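Local coordinates for mitochondrial RNA-binding protein 1 (Trypanosoma brucei, PDB 2GIA), which binds guide RNA together with its partner MRP2 and acts as an RNA matchmaker in trypanosome mitochondrial RNA editing, at the interface of chains B and A. Sequence-based numbering; all coordinates share one arbitrary frame. Chains: chain A, mitochondrial RNA-binding protein 1; chain B, mitochondrial RNA-binding protein 2.

Contact 1: the interface of chains B and A. Residues chain B 174-175, 178; chain A 75, 78, 82, 143-144, 147.
B:Arg178 and A:Asp144 pair where the C-terminal helix 170-188 of MRP2 packs on helices 71-81 and 130-145 of MRP1, two members of the MRP family joined as a heteromer. The guanidinium meets the carboxylate with its NE/NH2 edge, side-on: NE of B:Arg178 gives a nearly straight hydrogen bond to OD1 of A:Asp144 (2.8 Å, 171° at H), which also makes the salt bridge, and NH2 reaches OD2 at 3.1 Å. OD1 uses its syn lone pair, while OD2 is met on the syn side but 27° out of the carboxylate plane, consistent with the tilt of the two flat groups, 30° apart. Bends at chi2 and chi3 curl the arginine chain to this position, and its CG lies across the tip of A:Leu143, 3.8 Å from CD2. The two bonds should fix the rotation of the carboxylate. One helical turn earlier, CD2 of B:Leu174 sits 3.6 Å from the carbonyl O of A:Ala75 and touches CG1 of A:Val78 at 3.8 Å. Just past helix 71-81, the poorly ordered A:Lys82 brings its amine toward CD1 of B:Leu174. On the other flank, CZ of A:Phe147 comes 3.4 Å from the backbone O of B:Met175, which stands well off the ring plane.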
loop_
_atom_site.group_PDB
_atom_site.type_symbol
_atom_site.label_atom_id
_atom_site.label_comp_id
_atom_site.label_asym_id
_atom_site.label_seq_id
_atom_site.Cartn_x
_atom_site.Cartn_y
_atom_site.Cartn_z
ATOM N N LEU B 174 -11.948 -6.226 -6.282
ATOM C CA LEU B 174 -11.026 -5.493 -5.409
ATOM C C LEU B 174 -9.902 -6.437 -4.958
ATOM O O LEU B 174 -8.731 -6.033 -4.897
ATOM C CB LEU B 174 -11.803 -4.933 -4.207
ATOM C CG LEU B 174 -11.177 -3.970 -3.204
ATOM C CD1 LEU B 174 -10.290 -2.921 -3.892
ATOM C CD2 LEU B 174 -12.357 -3.259 -2.483
ATOM N N MET B 175 -10.235 -7.700 -4.654
ATOM C CA MET B 175 -9.187 -8.629 -4.277
ATOM C C MET B 175 -8.212 -8.827 -5.428
ATOM O O MET B 175 -6.998 -8.935 -5.202
ATOM C CB MET B 175 -9.779 -10.008 -3.896
ATOM C CG MET B 175 -10.706 -9.941 -2.690
ATOM S SD MET B 175 -11.499 -11.587 -2.418
ATOM C CE MET B 175 -10.021 -12.450 -2.333
ATOM N N ARG B 178 -5.889 -5.748 -5.590
ATOM C CA ARG B 178 -4.870 -5.712 -4.524
ATOM C C ARG B 178 -3.853 -6.816 -4.755
ATOM O O ARG B 178 -2.663 -6.629 -4.538
ATOM C CB ARG B 178 -5.523 -5.884 -3.135
ATOM C CG ARG B 178 -6.493 -4.712 -2.762
ATOM C CD ARG B 178 -6.006 -3.308 -3.164
ATOM N NE ARG B 178 -4.719 -2.927 -2.554
ATOM C CZ ARG B 178 -3.886 -1.983 -3.020
ATOM N NH1 ARG B 178 -4.154 -1.297 -4.143
ATOM N NH2 ARG B 178 -2.828 -1.627 -2.297
ATOM N N ALA A 75 -12.679 -8.185 1.844
ATOM C CA ALA A 75 -12.663 -7.372 0.614
ATOM C C ALA A 75 -13.935 -6.500 0.485
ATOM O O ALA A 75 -13.856 -5.347 0.058
ATOM C CB ALA A 75 -12.470 -8.283 -0.651
ATOM N N VAL A 78 -13.515 -3.486 2.837
ATOM C CA VAL A 78 -12.685 -2.472 2.219
ATOM C C VAL A 78 -13.519 -1.758 1.126
ATOM O O VAL A 78 -13.422 -0.544 0.961
ATOM C CB VAL A 78 -11.405 -3.126 1.609
ATOM C CG1 VAL A 78 -10.623 -2.125 0.738
ATOM C CG2 VAL A 78 -10.520 -3.615 2.779
ATOM N N LYS A 82 -14.051 2.248 0.689
ATOM C CA LYS A 82 -13.745 2.963 -0.561
ATOM C C LYS A 82 -14.980 3.468 -1.291
ATOM O O LYS A 82 -14.880 4.054 -2.364
ATOM C CB LYS A 82 -12.937 2.051 -1.502
ATOM C CG LYS A 82 -11.572 1.753 -0.953
ATOM C CD LYS A 82 -10.706 1.016 -1.985
ATOM C CE LYS A 82 -9.229 1.038 -1.569
ATOM N NZ LYS A 82 -8.506 -0.176 -2.058
ATOM N N LEU A 143 -6.107 -6.716 4.091
ATOM C CA LEU A 143 -6.406 -7.249 2.747
ATOM C C LEU A 143 -5.098 -7.396 1.923
ATOM O O LEU A 143 -4.860 -8.440 1.282
ATOM C CB LEU A 143 -7.463 -6.364 2.029
ATOM C CG LEU A 143 -7.793 -6.723 0.533
ATOM C CD1 LEU A 143 -8.294 -8.174 0.473
ATOM C CD2 LEU A 143 -8.895 -5.836 -0.055
ATOM N N ASP A 144 -4.217 -6.393 1.977
ATOM C CA ASP A 144 -2.962 -6.487 1.217
ATOM C C ASP A 144 -2.052 -7.626 1.673
ATOM O O ASP A 144 -1.376 -8.275 0.861
ATOM C CB ASP A 144 -2.180 -5.168 1.291
ATOM C CG ASP A 144 -2.781 -4.103 0.400
ATOM O OD1 ASP A 144 -3.740 -4.397 -0.367
ATOM O OD2 ASP A 144 -2.319 -2.964 0.469
ATOM N N PHE A 147 -2.690 -12.374 1.126
ATOM C CA PHE A 147 -2.390 -13.329 0.063
ATOM C C PHE A 147 -1.167 -14.171 0.321
ATOM O O PHE A 147 -0.989 -15.217 -0.306
ATOM C CB PHE A 147 -2.232 -12.547 -1.273
ATOM C CG PHE A 147 -3.411 -11.638 -1.576
ATOM C CD1 PHE A 147 -4.635 -12.166 -1.960
ATOM C CD2 PHE A 147 -3.271 -10.273 -1.519
ATOM C CE1 PHE A 147 -5.728 -11.327 -2.299
ATOM C CE2 PHE A 147 -4.319 -9.406 -1.839
ATOM C CZ PHE A 147 -5.562 -9.914 -2.235
#

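Contact 2: the interface of chains B and A. Residues chain B 66, 186-187; chain A 149-150, 153.
B:Tyr186 packs its ring against A:Phe149 and A:Tyr153, two side chains from the short helix 149-153 of MRP1 that both lie on the same side of its plane. Over that face of the tyrosine comes CB of A:Phe149, 3.7 Å from the ring centroid, in a CH-pi contact displaced toward the rim on the CE2 side. CD1 of B:Tyr186 in turn sits above a face of the A:Tyr153 ring, 3.5 Å from its CG, and the two tyrosines run past each other in opposite directions. The phenol oxygen OH of B:Tyr186 ends against the backbone and first side-chain carbon of A:Arg150, 3.4 Å from CB.

Farther out, the side chain of B:His66 crosses those of A:Phe149 and A:Tyr153 at about a right angle. Its CG lies anti to the backbone N (chi1 -167°), which carries the imidazole toward A:Tyr153 while CB stays 3.8 Å from CE1 of A:Phe149. OH of A:Tyr153 lies in the plane of the imidazole, at the edge, 3.4 Å from CE1 of B:His66. The same hydroxyl connects through water 1 to the side-chain carbonyl OD1 of B:Asn187; both water distances are short. No direct polar bond crosses here, so ring packing carries the contact. In the fold, MRP1's helix 149-153, close to the end of its modelled chain, lies against the last turn of MRP2 helix 170-188, with strand 60-67 supplying the histidine.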
loop_
_atom_site.group_PDB
_atom_site.type_symbol
_atom_site.label_atom_id
_atom_site.label_comp_id
_atom_site.label_asym_id
_atom_site.label_seq_id
_atom_site.Cartn_x
_atom_site.Cartn_y
_atom_site.Cartn_z
ATOM N N HIS B 66 0.343 -16.551 -7.821
ATOM C CA HIS B 66 1.559 -15.924 -8.316
ATOM C C HIS B 66 2.675 -16.954 -8.170
ATOM O O HIS B 66 3.032 -17.343 -7.068
ATOM C CB HIS B 66 1.906 -14.683 -7.517
ATOM C CG HIS B 66 2.962 -13.851 -8.171
ATOM N ND1 HIS B 66 4.230 -13.712 -7.656
ATOM C CD2 HIS B 66 2.945 -13.153 -9.335
ATOM C CE1 HIS B 66 4.952 -12.961 -8.471
ATOM N NE2 HIS B 66 4.192 -12.612 -9.496
ATOM N N TYR B 186 6.187 -7.020 -5.501
ATOM C CA TYR B 186 7.205 -8.014 -5.196
ATOM C C TYR B 186 7.999 -8.398 -6.425
ATOM O O TYR B 186 9.231 -8.543 -6.351
ATOM C CB TYR B 186 6.584 -9.271 -4.558
ATOM C CG TYR B 186 6.254 -9.074 -3.092
ATOM C CD1 TYR B 186 7.103 -9.555 -2.097
ATOM C CD2 TYR B 186 5.160 -8.324 -2.715
ATOM C CE1 TYR B 186 6.866 -9.283 -0.748
ATOM C CE2 TYR B 186 4.917 -8.006 -1.334
ATOM C CZ TYR B 186 5.788 -8.498 -0.376
ATOM O OH TYR B 186 5.666 -8.138 0.947
ATOM N N ASN B 187 7.321 -8.562 -7.554
ATOM C CA ASN B 187 8.066 -8.938 -8.758
ATOM C C ASN B 187 9.056 -7.883 -9.199
ATOM O O ASN B 187 10.069 -8.200 -9.815
ATOM C CB ASN B 187 7.127 -9.245 -9.932
ATOM C CG ASN B 187 7.811 -10.118 -10.978
ATOM O OD1 ASN B 187 8.233 -11.231 -10.671
ATOM N ND2 ASN B 187 7.939 -9.616 -12.205
ATOM N N PHE A 149 2.199 -12.839 0.213
ATOM C CA PHE A 149 3.431 -12.442 -0.465
ATOM C C PHE A 149 4.617 -12.252 0.454
ATOM O O PHE A 149 5.721 -12.738 0.163
ATOM C CB PHE A 149 3.217 -11.132 -1.260
ATOM C CG PHE A 149 2.424 -11.338 -2.551
ATOM C CD1 PHE A 149 3.079 -11.703 -3.734
ATOM C CD2 PHE A 149 1.032 -11.191 -2.558
ATOM C CE1 PHE A 149 2.347 -11.923 -4.923
ATOM C CE2 PHE A 149 0.281 -11.402 -3.720
ATOM C CZ PHE A 149 0.935 -11.771 -4.914
ATOM N N ARG A 150 4.404 -11.556 1.571
ATOM C CA ARG A 150 5.542 -11.232 2.446
ATOM C C ARG A 150 6.196 -12.471 3.025
ATOM O O ARG A 150 7.417 -12.614 2.985
ATOM C CB ARG A 150 5.106 -10.272 3.560
ATOM C CG ARG A 150 6.282 -9.681 4.399
ATOM C CD ARG A 150 5.709 -8.853 5.586
ATOM N NE ARG A 150 4.951 -7.676 5.133
ATOM C CZ ARG A 150 5.481 -6.464 5.000
ATOM N NH1 ARG A 150 6.776 -6.265 5.289
ATOM N NH2 ARG A 150 4.726 -5.447 4.586
ATOM N N TYR A 153 7.929 -14.659 0.155
ATOM C CA TYR A 153 9.202 -14.116 -0.289
ATOM C C TYR A 153 10.274 -14.072 0.781
ATOM O O TYR A 153 11.453 -13.946 0.467
ATOM C CB TYR A 153 9.000 -12.722 -0.887
ATOM C CG TYR A 153 8.592 -12.754 -2.333
ATOM C CD1 TYR A 153 9.510 -12.386 -3.320
ATOM C CD2 TYR A 153 7.293 -13.153 -2.732
ATOM C CE1 TYR A 153 9.173 -12.404 -4.649
ATOM C CE2 TYR A 153 6.934 -13.178 -4.076
ATOM C CZ TYR A 153 7.894 -12.794 -5.031
ATOM O OH TYR A 153 7.611 -12.748 -6.366
HETATM O O HOH W 1 8.617 -12.684 -8.627
#

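Contact 3: the interface of chains B and A. Residues chain B 39, 45-47, 175, 179; chain A 35, 71-72, 143, 147.
A:Phe147 meets B:Phe179 edge to face: the planes stand 82° apart, and CD2 of B:Phe179 points down onto the A:Phe147 ring, toward its rim and 3.7 Å from CD1. B:Phe179 has CG anti to its backbone N (chi1 179°), which swings the ring off helix 170-188 so that this edge faces the partner. B:Phe46, from strand 45-50, lies alongside A:Phe147 and points the same way. Its CB touches the phenylalanine's edge in the ring plane, 3.7 Å from CE1, while CD2 of B:Phe179 meets the edge of the B:Phe46 ring. The A:Phe147 side chain is held over a face by B:Phe179 and at an edge by B:Phe46.

Next to this cluster, the methyl CE of B:Met175 sits over a face of the A:His71 imidazole, 3.8 Å from its centroid. The thioether chain bends at chi3 (55°) to bring the methyl there. The opposite face is covered over its centre by CG of A:Lys35, from the same chain, so the imidazole lies between the two. Past CG that lysine runs extended, its side chain crossing that of B:Asp47 at about a right angle. NZ of A:Lys35 makes a long salt bridge to OD2 of B:Asp47, 3.8 Å, and water 2 also bridges NZ and OD1. The carbonyl O of A:Phe147 accepts a hydrogen bond from the backbone N of B:Ala45 (3.2 Å), and water 3 links that oxygen to the carbonyl O of B:Ala45.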
loop_
_atom_site.group_PDB
_atom_site.type_symbol
_atom_site.label_atom_id
_atom_site.label_comp_id
_atom_site.label_asym_id
_atom_site.label_seq_id
_atom_site.Cartn_x
_atom_site.Cartn_y
_atom_site.Cartn_z
ATOM N N ARG B 39 1.094 -21.982 4.106
ATOM C CA ARG B 39 0.753 -20.715 3.471
ATOM C C ARG B 39 2.011 -20.025 2.964
ATOM O O ARG B 39 1.991 -19.395 1.898
ATOM C CB ARG B 39 -0.003 -19.787 4.443
ATOM C CG ARG B 39 0.593 -18.381 4.479
ATOM C CD ARG B 39 -0.301 -17.365 5.158
ATOM N NE ARG B 39 -1.251 -16.772 4.222
ATOM C CZ ARG B 39 -1.991 -15.711 4.505
ATOM N NH1 ARG B 39 -1.881 -15.141 5.691
ATOM N NH2 ARG B 39 -2.835 -15.229 3.611
ATOM N N ALA B 45 -1.900 -16.476 -3.118
ATOM C CA ALA B 45 -3.079 -16.700 -3.956
ATOM C C ALA B 45 -4.371 -16.289 -3.290
ATOM O O ALA B 45 -4.364 -16.004 -2.113
ATOM C CB ALA B 45 -3.184 -18.242 -4.287
ATOM N N PHE B 46 -5.460 -16.233 -4.063
ATOM C CA PHE B 46 -6.786 -16.049 -3.470
ATOM C C PHE B 46 -7.762 -16.880 -4.326
ATOM O O PHE B 46 -7.434 -17.253 -5.466
ATOM C CB PHE B 46 -7.237 -14.580 -3.369
ATOM C CG PHE B 46 -7.570 -13.946 -4.669
ATOM C CD1 PHE B 46 -8.900 -13.842 -5.088
ATOM C CD2 PHE B 46 -6.540 -13.387 -5.458
ATOM C CE1 PHE B 46 -9.228 -13.170 -6.289
ATOM C CE2 PHE B 46 -6.849 -12.702 -6.662
ATOM C CZ PHE B 46 -8.197 -12.600 -7.065
ATOM N N ASP B 47 -8.943 -17.171 -3.777
ATOM C CA ASP B 47 -9.930 -18.009 -4.469
ATOM C C ASP B 47 -11.168 -17.223 -4.803
ATOM O O ASP B 47 -11.584 -16.426 -3.978
ATOM C CB ASP B 47 -10.399 -19.160 -3.542
ATOM C CG ASP B 47 -9.277 -20.007 -3.028
ATOM O OD1 ASP B 47 -8.342 -20.282 -3.803
ATOM O OD2 ASP B 47 -9.339 -20.427 -1.850
ATOM N N MET B 175 -10.235 -7.700 -4.654
ATOM C CA MET B 175 -9.187 -8.629 -4.277
ATOM C C MET B 175 -8.212 -8.827 -5.428
ATOM O O MET B 175 -6.998 -8.935 -5.202
ATOM C CB MET B 175 -9.779 -10.008 -3.896
ATOM C CG MET B 175 -10.706 -9.941 -2.690
ATOM S SD MET B 175 -11.499 -11.587 -2.418
ATOM C CE MET B 175 -10.021 -12.450 -2.333
ATOM N N PHE B 179 -4.322 -7.969 -5.208
ATOM C CA PHE B 179 -3.419 -9.101 -5.471
ATOM C C PHE B 179 -2.404 -8.761 -6.565
ATOM O O PHE B 179 -1.211 -8.989 -6.390
ATOM C CB PHE B 179 -4.240 -10.346 -5.884
ATOM C CG PHE B 179 -3.388 -11.547 -6.198
ATOM C CD1 PHE B 179 -3.026 -11.820 -7.526
ATOM C CD2 PHE B 179 -2.946 -12.380 -5.191
ATOM C CE1 PHE B 179 -2.207 -12.929 -7.825
ATOM C CE2 PHE B 179 -2.127 -13.500 -5.496
ATOM C CZ PHE B 179 -1.780 -13.750 -6.804
ATOM N N LYS A 35 -6.299 -14.639 6.054
ATOM C CA LYS A 35 -7.425 -14.167 5.284
ATOM C C LYS A 35 -8.684 -13.857 6.127
ATOM O O LYS A 35 -9.640 -13.239 5.634
ATOM C CB LYS A 35 -7.823 -15.279 4.294
ATOM C CG LYS A 35 -6.747 -15.690 3.282
ATOM C CD LYS A 35 -7.274 -16.858 2.390
ATOM C CE LYS A 35 -6.415 -17.115 1.131
ATOM N NZ LYS A 35 -7.206 -18.020 0.169
ATOM N N HIS A 71 -12.656 -14.428 3.777
ATOM C CA HIS A 71 -11.736 -13.571 3.039
ATOM C C HIS A 71 -12.520 -12.573 2.162
ATOM O O HIS A 71 -12.183 -11.383 2.094
ATOM C CB HIS A 71 -10.800 -14.483 2.195
ATOM C CG HIS A 71 -9.668 -13.771 1.502
ATOM N ND1 HIS A 71 -9.044 -12.646 2.013
ATOM C CD2 HIS A 71 -8.938 -14.134 0.413
ATOM C CE1 HIS A 71 -7.977 -12.358 1.278
ATOM N NE2 HIS A 71 -7.890 -13.251 0.305
ATOM N N VAL A 72 -13.596 -13.030 1.524
ATOM C CA VAL A 72 -14.328 -12.137 0.630
ATOM C C VAL A 72 -15.023 -11.015 1.426
ATOM O O VAL A 72 -15.176 -9.907 0.938
ATOM C CB VAL A 72 -15.343 -12.973 -0.273
ATOM C CG1 VAL A 72 -16.575 -13.388 0.526
ATOM C CG2 VAL A 72 -15.691 -12.179 -1.512
ATOM N N LEU A 143 -6.107 -6.716 4.091
ATOM C CA LEU A 143 -6.406 -7.249 2.747
ATOM C C LEU A 143 -5.098 -7.396 1.923
ATOM O O LEU A 143 -4.860 -8.440 1.282
ATOM C CB LEU A 143 -7.463 -6.364 2.029
ATOM C CG LEU A 143 -7.793 -6.723 0.533
ATOM C CD1 LEU A 143 -8.294 -8.174 0.473
ATOM C CD2 LEU A 143 -8.895 -5.836 -0.055
ATOM N N PHE A 147 -2.690 -12.374 1.126
ATOM C CA PHE A 147 -2.390 -13.329 0.063
ATOM C C PHE A 147 -1.167 -14.171 0.321
ATOM O O PHE A 147 -0.989 -15.217 -0.306
ATOM C CB PHE A 147 -2.232 -12.547 -1.273
ATOM C CG PHE A 147 -3.411 -11.638 -1.576
ATOM C CD1 PHE A 147 -4.635 -12.166 -1.960
ATOM C CD2 PHE A 147 -3.271 -10.273 -1.519
ATOM C CE1 PHE A 147 -5.728 -11.327 -2.299
ATOM C CE2 PHE A 147 -4.319 -9.406 -1.839
ATOM C CZ PHE A 147 -5.562 -9.914 -2.235
HETATM O O HOH W 2 -6.155 -19.349 -2.094
HETATM O O HOH W 3 -3.012 -17.653 -0.003
#

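Contacts 1 and 3 are neighbours, their C-alpha centres about 8 Å apart, and they share B:Met175, A:Leu143 and A:Phe147. Contact 2 stands about 16 Å from contact 1 and 13 Å from contact 3. Helix 170-188 of MRP2 contributes to all of them, while MRP1 answers with helices 71-81 and 130-145, the stretch around A:Phe147, and then helix 149-153. The MRP1 chain thus follows the MRP2 helix from the charged pair to the aromatic cluster. The contacts together probably form one extended interface between the MRP1 and MRP2 subunits, present as two copies of each in the deposited assembly.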